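Local coordinates for protein glycoside Hydrolase (Bacteroides uniformis, PDB 5TA0) that probably cleaves agarose-type galactan chains as a glycoside hydrolase of a gut Bacteroides, and here holds an agarose oligosaccharide in its cleft, at residues I280-K288 with L345-M353; Y333-W344 with L478-P488. All blocks are in the same frame, centred on the assembly; numbering follows the deposited sequence.

Contact 1: residues I280-K288 with L345-M353; sequences IHLYDFPCK and LRLKSTNSM. With GAL (beta-D-galactopyranose), chain C; EDO (1,2-ethanediol), chain O.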
loop_
_atom_site.group_PDB
_atom_site.type_symbol
_atom_site.label_atom_id
_atom_site.label_comp_id
_atom_site.label_asym_id
_atom_site.label_seq_id
_atom_site.Cartn_x
_atom_site.Cartn_y
_atom_site.Cartn_z
ATOM N N ILE A 280 -5.842 -3.196 3.645
ATOM C CA ILE A 280 -6.381 -1.852 3.771
ATOM C C ILE A 280 -6.202 -1.109 2.466
ATOM O O ILE A 280 -5.416 -1.510 1.605
ATOM C CB ILE A 280 -5.738 -1.061 4.914
ATOM C CG1 ILE A 280 -4.225 -0.866 4.698
ATOM C CG2 ILE A 280 -6.010 -1.729 6.257
ATOM C CD1 ILE A 280 -3.531 -0.058 5.785
ATOM N N HIS A 281 -6.931 -0.007 2.319
ATOM C CA HIS A 281 -6.717 0.982 1.277
ATOM C C HIS A 281 -6.200 2.262 1.873
ATOM O O HIS A 281 -6.581 2.629 2.960
ATOM C CB HIS A 281 -8.026 1.212 0.524
ATOM C CG HIS A 281 -8.482 -0.005 -0.215
ATOM N ND1 HIS A 281 -9.727 -0.111 -0.792
ATOM C CD2 HIS A 281 -7.845 -1.173 -0.473
ATOM C CE1 HIS A 281 -9.840 -1.290 -1.385
ATOM N NE2 HIS A 281 -8.704 -1.939 -1.223
ATOM N N LEU A 282 -5.301 2.942 1.163
ATOM C CA LEU A 282 -4.669 4.181 1.677
ATOM C C LEU A 282 -4.709 5.269 0.618
ATOM O O LEU A 282 -3.971 5.210 -0.377
ATOM C CB LEU A 282 -3.226 3.902 2.113
ATOM C CG LEU A 282 -3.087 3.048 3.363
ATOM C CD1 LEU A 282 -1.648 2.609 3.518
ATOM C CD2 LEU A 282 -3.581 3.779 4.604
ATOM N N TYR A 283 -5.531 6.283 0.861
ATOM C CA TYR A 283 -5.651 7.389 -0.065
ATOM C C TYR A 283 -5.356 8.726 0.595
ATOM O O TYR A 283 -5.918 9.077 1.642
ATOM C CB TYR A 283 -7.038 7.415 -0.645
ATOM C CG TYR A 283 -7.301 6.374 -1.694
ATOM C CD1 TYR A 283 -6.757 6.481 -2.949
ATOM C CD2 TYR A 283 -8.142 5.323 -1.444
ATOM C CE1 TYR A 283 -7.039 5.556 -3.930
ATOM C CE2 TYR A 283 -8.440 4.399 -2.419
ATOM C CZ TYR A 283 -7.881 4.513 -3.666
ATOM O OH TYR A 283 -8.212 3.595 -4.651
ATOM N N ASP A 284 -4.474 9.477 -0.050
ATOM C CA ASP A 284 -4.275 10.894 0.260
ATOM C C ASP A 284 -5.479 11.667 -0.263
ATOM O O ASP A 284 -6.086 11.293 -1.265
ATOM C CB ASP A 284 -3.043 11.426 -0.483
ATOM C CG ASP A 284 -1.711 11.038 0.172
ATOM O OD1 ASP A 284 -1.663 10.787 1.396
ATOM O OD2 ASP A 284 -0.702 11.050 -0.562
ATOM N N PHE A 285 -5.782 12.756 0.424
ATOM C CA PHE A 285 -6.807 13.721 -0.031
ATOM C C PHE A 285 -6.143 15.067 -0.371
ATOM O O PHE A 285 -6.140 15.998 0.449
ATOM C CB PHE A 285 -7.907 13.956 1.018
ATOM C CG PHE A 285 -8.852 12.801 1.284
ATOM C CD1 PHE A 285 -8.883 11.631 0.553
ATOM C CD2 PHE A 285 -9.787 12.948 2.300
ATOM C CE1 PHE A 285 -9.820 10.640 0.839
ATOM C CE2 PHE A 285 -10.708 11.965 2.607
ATOM C CZ PHE A 285 -10.729 10.813 1.860
ATOM N N PRO A 286 -5.585 15.207 -1.578
ATOM C CA PRO A 286 -4.943 16.488 -1.944
ATOM C C PRO A 286 -5.893 17.644 -2.193
ATOM O O PRO A 286 -5.428 18.784 -2.224
ATOM C CB PRO A 286 -4.189 16.145 -3.224
ATOM C CG PRO A 286 -4.976 14.999 -3.802
ATOM C CD PRO A 286 -5.393 14.189 -2.629
ATOM N N CYS A 287 -7.177 17.387 -2.362
ATOM C CA CYS A 287 -8.114 18.456 -2.741
ATOM C C CYS A 287 -9.549 18.056 -2.417
ATOM O O CYS A 287 -10.297 17.632 -3.289
ATOM C CB CYS A 287 -7.952 18.785 -4.222
ATOM S SG CYS A 287 -8.101 17.394 -5.350
ATOM N N LYS A 288 -9.887 18.151 -1.139
ATOM C CA LYS A 288 -11.243 17.872 -0.671
ATOM C C LYS A 288 -11.832 19.184 -0.188
ATOM O O LYS A 288 -11.514 19.657 0.912
ATOM C CB LYS A 288 -11.254 16.824 0.438
ATOM C CG LYS A 288 -12.657 16.390 0.842
ATOM C CD LYS A 288 -12.624 15.269 1.854
ATOM C CE LYS A 288 -14.009 14.761 2.182
ATOM N NZ LYS A 288 -14.801 15.736 2.975
ATOM N N LEU A 345 -1.628 14.479 -9.480
ATOM C CA LEU A 345 -2.086 14.326 -8.098
ATOM C C LEU A 345 -1.986 12.876 -7.651
ATOM O O LEU A 345 -1.564 12.611 -6.542
ATOM C CB LEU A 345 -3.505 14.849 -7.903
ATOM C CG LEU A 345 -3.681 16.364 -8.116
ATOM C CD1 LEU A 345 -5.142 16.696 -7.898
ATOM C CD2 LEU A 345 -2.813 17.205 -7.195
ATOM N N ARG A 346 -2.320 11.966 -8.554
ATOM C CA ARG A 346 -2.196 10.529 -8.250
ATOM C C ARG A 346 -0.724 10.102 -8.211
ATOM O O ARG A 346 -0.308 9.357 -7.301
ATOM C CB ARG A 346 -2.958 9.710 -9.290
ATOM C CG ARG A 346 -4.440 10.051 -9.385
ATOM C CD ARG A 346 -5.136 9.061 -10.302
ATOM N NE ARG A 346 -5.326 7.804 -9.605
ATOM C CZ ARG A 346 -6.273 7.595 -8.689
ATOM N NH1 ARG A 346 -6.349 6.439 -8.038
ATOM N NH2 ARG A 346 -7.185 8.525 -8.423
ATOM N N LEU A 347 0.043 10.545 -9.184
ATOM C CA LEU A 347 1.469 10.172 -9.286
ATOM C C LEU A 347 2.231 10.484 -8.008
ATOM O O LEU A 347 3.023 9.661 -7.492
ATOM C CB LEU A 347 2.149 10.852 -10.487
ATOM C CG LEU A 347 1.786 10.273 -11.847
ATOM C CD1 LEU A 347 2.195 11.243 -12.941
ATOM C CD2 LEU A 347 2.421 8.906 -12.062
ATOM N N LYS A 348 2.074 11.703 -7.495
ATOM C CA LYS A 348 2.920 12.114 -6.357
ATOM C C LYS A 348 2.583 11.335 -5.099
ATOM O O LYS A 348 3.460 11.031 -4.301
ATOM C CB LYS A 348 2.894 13.634 -6.136
ATOM C CG LYS A 348 1.591 14.212 -5.657
ATOM C CD LYS A 348 1.653 15.740 -5.626
ATOM C CE LYS A 348 0.337 16.410 -5.301
ATOM N NZ LYS A 348 -0.007 16.347 -3.855
ATOM N N SER A 349 1.300 10.995 -4.916
ATOM C CA SER A 349 0.913 10.144 -3.793
ATOM C C SER A 349 1.447 8.728 -3.968
ATOM O O SER A 349 1.915 8.130 -2.997
ATOM C CB SER A 349 -0.603 10.136 -3.631
ATOM O OG SER A 349 -1.043 11.374 -3.073
ATOM N N THR A 350 1.379 8.214 -5.186
ATOM C CA THR A 350 1.874 6.873 -5.449
ATOM C C THR A 350 3.343 6.728 -5.104
ATOM O O THR A 350 3.727 5.778 -4.395
ATOM C CB THR A 350 1.660 6.458 -6.911
ATOM O OG1 THR A 350 0.277 6.561 -7.231
ATOM C CG2 THR A 350 2.076 5.001 -7.097
ATOM N N ASN A 351 4.174 7.645 -5.585
ATOM C CA ASN A 351 5.603 7.518 -5.361
ATOM C C ASN A 351 5.963 7.576 -3.877
ATOM O O ASN A 351 6.776 6.783 -3.399
ATOM C CB ASN A 351 6.370 8.601 -6.132
ATOM C CG ASN A 351 6.551 8.269 -7.585
ATOM O OD1 ASN A 351 6.761 7.132 -7.961
ATOM N ND2 ASN A 351 6.427 9.262 -8.430
ATOM N N SER A 352 5.370 8.510 -3.132
ATOM C CA SER A 352 5.664 8.630 -1.717
ATOM C C SER A 352 5.205 7.400 -0.941
ATOM O O SER A 352 5.961 6.854 -0.131
ATOM C CB SER A 352 5.087 9.897 -1.088
ATOM O OG SER A 352 5.675 11.059 -1.645
ATOM N N MET A 353 3.954 6.959 -1.158
ATOM C CA MET A 353 3.476 5.791 -0.448
ATOM C C MET A 353 4.311 4.545 -0.757
ATOM O O MET A 353 4.642 3.771 0.161
ATOM C CB MET A 353 2.019 5.552 -0.794
ATOM C CG MET A 353 1.097 6.612 -0.205
ATOM S SD MET A 353 -0.625 6.085 -0.304
ATOM C CE MET A 353 -1.406 7.495 0.472
HETATM C C1 GAL C . -16.676 12.047 0.271
HETATM C C2 GAL C . -16.443 11.180 -0.948
HETATM C C3 GAL C . -16.162 9.732 -0.558
HETATM C C4 GAL C . -15.083 9.663 0.514
HETATM C C5 GAL C . -15.467 10.559 1.683
HETATM C C6 GAL C . -14.460 10.476 2.813
HETATM O O1 GAL C . -16.818 13.437 -0.080
HETATM O O2 GAL C . -17.588 11.182 -1.798
HETATM O O3 GAL C . -15.799 9.064 -1.770
HETATM O O4 GAL C . -13.817 10.095 -0.006
HETATM O O5 GAL C . -15.577 11.901 1.185
HETATM O O6 GAL C . -14.877 11.301 3.901
HETATM C C1 EDO O . 0.172 4.422 -11.345
HETATM O O1 EDO O . 1.095 3.703 -10.583
HETATM C C2 EDO O . 0.321 5.837 -10.845
HETATM O O2 EDO O . -0.647 5.959 -9.808
#

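Contact 2: residues Y333-W344 with L478-P488; sequences YNRKPWSPYRDW and LYLKGGKDGVP. With EDO (1,2-ethanediol), chain K; SO4 (sulfate ion), chain E.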
loop_
_atom_site.group_PDB
_atom_site.type_symbol
_atom_site.label_atom_id
_atom_site.label_comp_id
_atom_site.label_asym_id
_atom_site.label_seq_id
_atom_site.Cartn_x
_atom_site.Cartn_y
_atom_site.Cartn_z
ATOM N N TYR A 333 -11.577 17.253 -8.343
ATOM C CA TYR A 333 -11.414 16.995 -9.766
ATOM C C TYR A 333 -12.211 15.796 -10.277
ATOM O O TYR A 333 -12.107 15.448 -11.433
ATOM C CB TYR A 333 -9.930 16.790 -10.085
ATOM C CG TYR A 333 -9.163 18.070 -10.067
ATOM C CD1 TYR A 333 -8.679 18.612 -8.885
ATOM C CD2 TYR A 333 -8.924 18.755 -11.245
ATOM C CE1 TYR A 333 -7.987 19.821 -8.885
ATOM C CE2 TYR A 333 -8.230 19.943 -11.262
ATOM C CZ TYR A 333 -7.780 20.482 -10.086
ATOM O OH TYR A 333 -7.063 21.681 -10.146
ATOM N N ASN A 334 -13.013 15.176 -9.422
ATOM C CA ASN A 334 -13.709 13.939 -9.799
ATOM C C ASN A 334 -15.021 14.154 -10.557
ATOM O O ASN A 334 -15.600 13.182 -11.075
ATOM C CB ASN A 334 -13.880 13.044 -8.579
ATOM C CG ASN A 334 -12.607 12.307 -8.226
ATOM O OD1 ASN A 334 -11.643 12.289 -9.005
ATOM N ND2 ASN A 334 -12.588 11.717 -7.039
ATOM N N ARG A 335 -15.468 15.400 -10.678
ATOM C CA ARG A 335 -16.552 15.735 -11.611
ATOM C C ARG A 335 -16.036 16.552 -12.806
ATOM O O ARG A 335 -16.792 17.266 -13.471
ATOM C CB ARG A 335 -17.689 16.467 -10.887
ATOM C CG ARG A 335 -18.293 15.710 -9.707
ATOM C CD ARG A 335 -19.165 14.546 -10.138
ATOM N N LYS A 336 -14.737 16.456 -13.076
ATOM C CA LYS A 336 -14.131 17.074 -14.239
ATOM C C LYS A 336 -13.675 15.986 -15.197
ATOM O O LYS A 336 -13.471 14.836 -14.791
ATOM C CB LYS A 336 -12.925 17.911 -13.815
ATOM C CG LYS A 336 -13.278 19.214 -13.121
ATOM C CD LYS A 336 -12.053 19.789 -12.438
ATOM C CE LYS A 336 -12.096 21.291 -12.284
ATOM N NZ LYS A 336 -10.707 21.790 -12.418
ATOM N N PRO A 337 -13.486 16.338 -16.477
ATOM C CA PRO A 337 -12.899 15.395 -17.420
ATOM C C PRO A 337 -11.431 15.141 -17.071
ATOM O O PRO A 337 -10.883 15.772 -16.160
ATOM C CB PRO A 337 -13.042 16.110 -18.768
ATOM C CG PRO A 337 -13.051 17.554 -18.416
ATOM C CD PRO A 337 -13.746 17.655 -17.111
ATOM N N TRP A 338 -10.812 14.226 -17.790
ATOM C CA TRP A 338 -9.395 13.910 -17.577
ATOM C C TRP A 338 -8.509 15.140 -17.710
ATOM O O TRP A 338 -8.775 16.027 -18.535
ATOM C CB TRP A 338 -8.959 12.800 -18.540
ATOM C CG TRP A 338 -7.492 12.560 -18.536
ATOM C CD1 TRP A 338 -6.776 11.800 -17.642
ATOM C CD2 TRP A 338 -6.544 13.124 -19.441
ATOM N NE1 TRP A 338 -5.440 11.871 -17.951
ATOM C CE2 TRP A 338 -5.268 12.676 -19.050
ATOM C CE3 TRP A 338 -6.647 14.001 -20.544
ATOM C CZ2 TRP A 338 -4.103 13.057 -19.722
ATOM C CZ3 TRP A 338 -5.508 14.353 -21.220
ATOM C CH2 TRP A 338 -4.246 13.880 -20.819
ATOM N N SER A 339 -7.459 15.207 -16.909
ATOM C CA SER A 339 -6.373 16.150 -17.154
ATOM C C SER A 339 -5.031 15.576 -16.760
ATOM O O SER A 339 -4.946 14.737 -15.849
ATOM C CB SER A 339 -6.574 17.459 -16.405
ATOM O OG SER A 339 -6.540 17.272 -15.007
ATOM N N PRO A 340 -3.956 16.076 -17.365
ATOM C CA PRO A 340 -2.640 15.710 -16.894
ATOM C C PRO A 340 -2.434 16.068 -15.426
ATOM O O PRO A 340 -1.787 15.298 -14.689
ATOM C CB PRO A 340 -1.708 16.521 -17.798
ATOM C CG PRO A 340 -2.476 16.643 -19.087
ATOM C CD PRO A 340 -3.897 16.808 -18.655
ATOM N N TYR A 341 -2.965 17.198 -14.976
ATOM C CA TYR A 341 -2.820 17.601 -13.584
ATOM C C TYR A 341 -3.457 16.596 -12.617
ATOM O O TYR A 341 -2.870 16.253 -11.558
ATOM C CB TYR A 341 -3.392 18.997 -13.345
ATOM C CG TYR A 341 -3.235 19.467 -11.933
ATOM C CD1 TYR A 341 -1.977 19.749 -11.406
ATOM C CD2 TYR A 341 -4.335 19.617 -11.109
ATOM C CE1 TYR A 341 -1.828 20.175 -10.100
ATOM C CE2 TYR A 341 -4.201 20.044 -9.798
ATOM C CZ TYR A 341 -2.943 20.329 -9.291
ATOM O OH TYR A 341 -2.847 20.752 -7.986
ATOM N N ARG A 342 -4.659 16.119 -12.937
ATOM C CA ARG A 342 -5.284 15.145 -12.055
ATOM C C ARG A 342 -4.422 13.881 -11.949
ATOM O O ARG A 342 -4.269 13.339 -10.853
ATOM C CB ARG A 342 -6.685 14.823 -12.536
ATOM C CG ARG A 342 -7.482 14.048 -11.502
ATOM C CD ARG A 342 -8.912 13.835 -11.908
ATOM N NE ARG A 342 -9.049 12.933 -13.038
ATOM C CZ ARG A 342 -10.146 12.816 -13.774
ATOM N NH1 ARG A 342 -10.160 11.980 -14.799
ATOM N NH2 ARG A 342 -11.226 13.543 -13.515
ATOM N N ASP A 343 -3.827 13.461 -13.055
ATOM C CA ASP A 343 -2.876 12.332 -13.024
ATOM C C ASP A 343 -1.660 12.641 -12.136
ATOM O O ASP A 343 -1.218 11.765 -11.380
ATOM C CB ASP A 343 -2.419 11.937 -14.413
ATOM C CG ASP A 343 -3.441 11.157 -15.219
ATOM O OD1 ASP A 343 -4.468 10.719 -14.672
ATOM O OD2 ASP A 343 -3.193 11.012 -16.441
ATOM N N TRP A 344 -1.115 13.860 -12.188
ATOM C CA TRP A 344 -0.018 14.266 -11.301
ATOM C C TRP A 344 -0.401 14.100 -9.825
ATOM O O TRP A 344 0.375 13.580 -9.009
ATOM C CB TRP A 344 0.429 15.712 -11.564
ATOM C CG TRP A 344 1.249 16.293 -10.469
ATOM C CD1 TRP A 344 0.865 17.237 -9.562
ATOM C CD2 TRP A 344 2.574 15.902 -10.086
ATOM N NE1 TRP A 344 1.867 17.493 -8.674
ATOM C CE2 TRP A 344 2.932 16.682 -8.965
ATOM C CE3 TRP A 344 3.500 14.973 -10.585
ATOM C CZ2 TRP A 344 4.182 16.577 -8.344
ATOM C CZ3 TRP A 344 4.740 14.853 -9.940
ATOM C CH2 TRP A 344 5.061 15.655 -8.839
ATOM N N LEU A 478 10.644 13.267 -11.953
ATOM C CA LEU A 478 9.207 13.386 -12.167
ATOM C C LEU A 478 8.656 14.490 -11.286
ATOM O O LEU A 478 8.701 14.393 -10.064
ATOM C CB LEU A 478 8.503 12.067 -11.877
ATOM C CG LEU A 478 6.996 12.076 -12.140
ATOM C CD1 LEU A 478 6.667 12.276 -13.605
ATOM C CD2 LEU A 478 6.409 10.765 -11.643
ATOM N N TYR A 479 8.148 15.561 -11.921
ATOM C CA TYR A 479 7.697 16.752 -11.195
ATOM C C TYR A 479 6.577 17.455 -11.969
ATOM O O TYR A 479 6.297 17.119 -13.120
ATOM C CB TYR A 479 8.893 17.724 -10.980
ATOM C CG TYR A 479 9.518 18.260 -12.245
ATOM C CD1 TYR A 479 10.512 17.544 -12.918
ATOM C CD2 TYR A 479 9.090 19.476 -12.793
ATOM C CE1 TYR A 479 11.086 18.028 -14.096
ATOM C CE2 TYR A 479 9.656 19.967 -13.958
ATOM C CZ TYR A 479 10.654 19.246 -14.607
ATOM O OH TYR A 479 11.216 19.725 -15.782
ATOM N N LEU A 480 6.010 18.473 -11.324
ATOM C CA LEU A 480 4.949 19.282 -11.898
ATOM C C LEU A 480 5.505 20.571 -12.519
ATOM O O LEU A 480 6.204 21.335 -11.842
ATOM C CB LEU A 480 3.913 19.633 -10.839
ATOM C CG LEU A 480 2.747 20.556 -11.243
ATOM C CD1 LEU A 480 1.840 19.875 -12.253
ATOM C CD2 LEU A 480 1.991 20.954 -9.991
ATOM N N LYS A 481 5.128 20.820 -13.770
ATOM C CA LYS A 481 5.450 22.083 -14.466
ATOM C C LYS A 481 4.187 22.936 -14.538
ATOM O O LYS A 481 3.155 22.465 -15.005
ATOM C CB LYS A 481 5.938 21.793 -15.878
ATOM C CG LYS A 481 6.276 23.052 -16.692
ATOM C CD LYS A 481 6.818 22.692 -18.053
ATOM C CE LYS A 481 7.433 23.913 -18.718
ATOM N NZ LYS A 481 7.963 23.532 -20.044
ATOM N N GLY A 482 4.281 24.197 -14.116
ATOM C CA GLY A 482 3.170 25.149 -14.271
ATOM C C GLY A 482 2.194 25.273 -13.134
ATOM O O GLY A 482 1.152 25.930 -13.287
ATOM N N GLY A 483 2.485 24.674 -11.981
ATOM C CA GLY A 483 1.632 24.778 -10.823
ATOM C C GLY A 483 0.281 24.113 -10.999
ATOM O O GLY A 483 0.128 23.195 -11.822
ATOM N N LYS A 484 -0.699 24.574 -10.235
ATOM C CA LYS A 484 -2.050 23.983 -10.285
ATOM C C LYS A 484 -2.571 23.993 -11.697
ATOM O O LYS A 484 -2.474 25.006 -12.402
ATOM C CB LYS A 484 -2.996 24.723 -9.350
ATOM C CG LYS A 484 -4.392 24.112 -9.232
ATOM C CD LYS A 484 -5.193 24.800 -8.140
ATOM C CE LYS A 484 -6.552 24.131 -7.929
ATOM N NZ LYS A 484 -7.480 24.355 -9.065
ATOM N N ASP A 485 -3.136 22.861 -12.118
ATOM C CA ASP A 485 -3.608 22.632 -13.472
ATOM C C ASP A 485 -2.537 22.609 -14.535
ATOM O O ASP A 485 -2.834 22.658 -15.747
ATOM C CB ASP A 485 -4.770 23.583 -13.814
ATOM C CG ASP A 485 -5.938 23.384 -12.878
ATOM O OD1 ASP A 485 -6.384 22.226 -12.695
ATOM O OD2 ASP A 485 -6.393 24.360 -12.273
ATOM N N GLY A 486 -1.294 22.412 -14.090
ATOM C CA GLY A 486 -0.162 22.238 -14.981
ATOM C C GLY A 486 -0.014 20.815 -15.500
ATOM O O GLY A 486 -0.985 20.043 -15.522
ATOM N N VAL A 487 1.208 20.432 -15.880
ATOM C CA VAL A 487 1.450 19.077 -16.407
ATOM C C VAL A 487 2.631 18.408 -15.725
ATOM O O VAL A 487 3.613 19.062 -15.364
ATOM C CB VAL A 487 1.686 19.080 -17.921
ATOM C CG1 VAL A 487 0.474 19.656 -18.651
ATOM C CG2 VAL A 487 2.962 19.816 -18.302
ATOM N N PRO A 488 2.555 17.079 -15.536
ATOM C CA PRO A 488 3.729 16.372 -15.063
ATOM C C PRO A 488 4.768 16.230 -16.160
ATOM O O PRO A 488 4.441 16.004 -17.328
ATOM C CB PRO A 488 3.160 15.003 -14.654
ATOM C CG PRO A 488 2.014 14.800 -15.575
ATOM C CD PRO A 488 1.417 16.179 -15.768
HETATM C C1 EDO K . 0.231 28.547 -8.869
HETATM O O1 EDO K . 0.670 28.160 -10.179
HETATM C C2 EDO K . 0.683 27.507 -7.857
HETATM O O2 EDO K . -0.136 26.357 -8.043
HETATM S S SO4 E . -15.941 11.564 -5.252
HETATM O O1 SO4 E . -14.493 11.259 -5.308
HETATM O O2 SO4 E . -16.612 10.663 -4.273
HETATM O O3 SO4 E . -16.529 11.339 -6.595
HETATM O O4 SO4 E . -16.101 12.980 -4.836
HETATM O O HOH W 1 -9.264 23.958 -12.070
HETATM O O HOH W 2 -6.766 20.354 -14.616
HETATM O O HOH W 3 -3.344 19.567 -16.826
#

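Contact 1: residues I280-K288 with L345-M353
Asp284 and Ser349 join a strand of the parallel alpha/beta barrel, 280-285, to helix 345-353 on its outer side, with strand and helix directions 129° apart. Followed outward, Asp284 points its CB at the helix, 3.3 Å from Ser349 OG. With CG anti to the carbonyl carbon (chi1 -78°), the carboxylate swings toward the serine, and OD2 accepts a hydrogen bond from Ser349 OG on its anti lone pair, at 2.6 Å. OD1 accepts from the backbone N atoms of Arg295 and Lys296, so both oxygens of this buried carboxylate have partners. The serine suits a helix face pressed close to the strand, being small and still able to donate. Met353, flexible and extended, runs in against the aspartate, and its CE rests 3.4 Å from Asp284 OD1 while its SD lies 3.5 Å from Leu282 O. Farther on, the chain turns a corner at Pro286, whose compact ring meets one branch of Leu345. On either side of the corner Phe285 and Lys288 line the glycan pocket, Phe285 CZ standing 3.7 Å from galactose O4. On the helix side, Leu345 CD1 packs against Cys287 SG at 4.0 Å.

Contact 2: residues Y333-W344 with L478-P488
Trp344 and Leu480 mesh where helix 340-344 of the barrel meets a beta hairpin of the porphyranase beta-sandwich domain. The hairpin joins strands 478-481 and 487-488 through a type II turn, Gly483 to Gly486. Leu480 is the bump: its CB makes a CH-pi contact over the five-membered ring of Trp344, 3.8 Å from the centroid, and its CD1 and CD2 reach into the hollow between Trp344 and Tyr341, with CD2 3.9 Å from Tyr341 CE1 at that ring's edge. A branched leucine fits because its two methyls touch both walls of the hollow at once. Tyr341, its CG anti to the backbone N (chi1 -179°), projects from the helix under the turn, and Asp485 N lies 3.3 Å above the centre of its ring. Gly486, whose O stands 3.4 Å from Tyr341 CB, suits a place where a side chain would strike Lys481 O. On the other flank, the compact, puckered ring of Pro488 wedges between Pro340 and Trp344, with CD 3.7 Å from Pro340 CB. Ser339 caps the helix by accepting from Arg342 N. Buried Tyr333 turns its OH to the exposed pair Lys484 and Asp485: it receives a bond from Lys484 NZ at 2.9 Å and donates to Asp485 OD1 at 2.7 Å.

Helix 340-358 unites the two contacts, whose centres lie about 14 Å apart: its first turn meets the sandwich hairpin in contact 2, and the turns that follow pack on the barrel strand in contact 1. Their packing is continuous, since Cys287 SG is 3.8 Å from Tyr333 CD1 and Leu347 CD1 is 4.2 Å from Pro488 CB. Asn351 ND2 likewise approaches Leu478 CD2 to 3.5 Å. Contact 1 reaches the glycan directly through Phe285 and Lys288, whereas in contact 2 the side chain of Tyr333 stays about 12 Å from the nearest sugars. Gln329 and His331, just before segment 333-344 in the chain, hydrogen-bond to the same galactose that Phe285 and Lys288 touch.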